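Local coordinates for glycosyl hydrolase family 26 (Bacteroides ovatus, PDB 4ZXO), which probably hydrolyses beta-mannosidic linkages in the backbone of galactomannan, as a family 26 glycoside hydrolase with a parallel beta/alpha barrel, at residues N106-G111 with V116-V121. Residues are numbered along the deposited sequence; the frame is centred on the assembly and turned at random.
Sequences NPKTGG and VTDSTV
K108 reaches over V121 to D118 and T120, a compact example of how side chains can tie two turns of one long loop together. Its CB rests on V121, 3.9 Å from CG2. CG passes on toward the carboxylate of D118, and CD lies 3.5 Å from D118 OD2. CE then comes up to OG1 of T120, before a bend at the last torsion (chi4 -68°) turns NZ back onto D118 OD2 in a 2.8 Å salt bridge. That oxygen offers its syn lone pair, while OD1 accepts from both N and OG1 of T120, the first of these bonds making an Asx turn. Deeper in, both methyls of V121 lie against one side of the N106 amide, near OD1, opposite the approach of T109 N, and V121 CG1 is 3.6 Å from P107 CD; W173 packs on N106, P107 and V121. With CG anti to the backbone N (chi1 -175°), N106 brings OD1 back to its own turn, where it accepts an almost straight bond from T109 N, 2.9 Å away and well above the carbonyl plane, and a second from K108 N within that plane. ND2 donates to a water that also accepts from D118 N. In this loop, which leads from barrel strand 97-101 to the short helix 121-125, both carboxylate oxygens of D118 are thus engaged, which would be expected to stabilise its ionised form and limit its rotation.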
loop_
_atom_site.group_PDB
_atom_site.type_symbol
_atom_site.label_atom_id
_atom_site.label_comp_id
_atom_site.label_asym_id
_atom_site.label_seq_id
_atom_site.Cartn_x
_atom_site.Cartn_y
_atom_site.Cartn_z
ATOM N N ASN A 106 2.803 7.019 17.977
ATOM C CA ASN A 106 2.638 6.153 19.140
ATOM C C ASN A 106 1.720 6.873 20.129
ATOM O O ASN A 106 2.131 7.913 20.688
ATOM C CB ASN A 106 4.015 5.888 19.737
ATOM C CG ASN A 106 3.998 4.911 20.886
ATOM O OD1 ASN A 106 3.142 4.970 21.742
ATOM N ND2 ASN A 106 4.947 3.998 20.898
ATOM N N PRO A 107 0.507 6.338 20.366
ATOM C CA PRO A 107 -0.458 7.089 21.201
ATOM C C PRO A 107 -0.138 7.065 22.700
ATOM O O PRO A 107 -0.717 7.862 23.450
ATOM C CB PRO A 107 -1.798 6.387 20.927
ATOM C CG PRO A 107 -1.411 4.953 20.525
ATOM C CD PRO A 107 -0.069 5.126 19.747
ATOM N N LYS A 108 0.801 6.224 23.122
ATOM C CA LYS A 108 1.132 6.174 24.537
ATOM C C LYS A 108 2.391 7.002 24.835
ATOM O O LYS A 108 2.430 7.779 25.808
ATOM C CB LYS A 108 1.332 4.717 24.985
ATOM C CG LYS A 108 1.621 4.560 26.484
ATOM C CD LYS A 108 1.569 3.039 26.763
ATOM C CE LYS A 108 1.424 2.677 28.205
ATOM N NZ LYS A 108 2.608 3.013 28.978
ATOM N N THR A 109 3.420 6.842 23.996
ATOM C CA THR A 109 4.692 7.529 24.259
ATOM C C THR A 109 4.802 8.896 23.644
ATOM O O THR A 109 5.649 9.674 24.057
ATOM C CB THR A 109 5.890 6.728 23.747
ATOM O OG1 THR A 109 5.902 6.760 22.325
ATOM C CG2 THR A 109 5.812 5.277 24.218
ATOM N N GLY A 110 3.969 9.173 22.645
ATOM C CA GLY A 110 4.043 10.407 21.855
ATOM C C GLY A 110 5.137 10.324 20.792
ATOM O O GLY A 110 5.362 11.298 20.058
ATOM N N GLY A 111 5.822 9.183 20.695
ATOM C CA GLY A 111 6.826 8.971 19.641
ATOM C C GLY A 111 6.252 8.616 18.292
ATOM O O GLY A 111 5.022 8.682 18.086
ATOM N N VAL A 116 9.407 1.635 19.705
ATOM C CA VAL A 116 9.076 0.334 20.266
ATOM C C VAL A 116 9.649 0.180 21.659
ATOM O O VAL A 116 9.887 -0.947 22.132
ATOM C CB VAL A 116 9.540 -0.818 19.292
ATOM C CG1 VAL A 116 8.659 -0.729 17.962
ATOM C CG2 VAL A 116 11.049 -0.792 19.009
ATOM N N THR A 117 9.879 1.322 22.318
ATOM C CA THR A 117 10.417 1.314 23.684
ATOM C C THR A 117 9.450 0.669 24.661
ATOM O O THR A 117 9.885 0.074 25.659
ATOM C CB THR A 117 10.742 2.736 24.213
ATOM O OG1 THR A 117 9.570 3.529 24.128
ATOM C CG2 THR A 117 11.822 3.423 23.368
ATOM N N ASP A 118 8.164 0.782 24.365
ATOM C CA ASP A 118 7.101 0.369 25.279
ATOM C C ASP A 118 6.214 -0.664 24.560
ATOM O O ASP A 118 5.605 -0.366 23.535
ATOM C CB ASP A 118 6.313 1.633 25.728
ATOM C CG ASP A 118 5.241 1.345 26.767
ATOM O OD1 ASP A 118 4.690 0.201 26.813
ATOM O OD2 ASP A 118 4.894 2.303 27.494
ATOM N N SER A 119 6.150 -1.875 25.093
ATOM C CA SER A 119 5.461 -2.976 24.425
ATOM C C SER A 119 4.064 -3.094 24.968
ATOM O O SER A 119 3.441 -4.160 24.851
ATOM C CB SER A 119 6.266 -4.308 24.566
ATOM O OG SER A 119 7.531 -4.204 23.903
ATOM N N THR A 120 3.551 -2.025 25.576
ATOM C CA THR A 120 2.174 -2.062 26.113
ATOM C C THR A 120 1.266 -1.025 25.463
ATOM O O THR A 120 0.198 -0.684 26.010
ATOM C CB THR A 120 2.158 -1.887 27.659
ATOM O OG1 THR A 120 2.513 -0.556 28.039
ATOM C CG2 THR A 120 3.119 -2.884 28.315
ATOM N N VAL A 121 1.682 -0.527 24.288
ATOM C CA VAL A 121 0.962 0.541 23.634
ATOM C C VAL A 121 -0.351 0.055 23.103
ATOM O O VAL A 121 -1.374 0.718 23.348
ATOM C CB VAL A 121 1.782 1.192 22.521
ATOM C CG1 VAL A 121 1.016 2.333 21.793
ATOM C CG2 VAL A 121 3.066 1.730 23.107
HETATM O O HOH W 1 6.467 1.861 22.289
#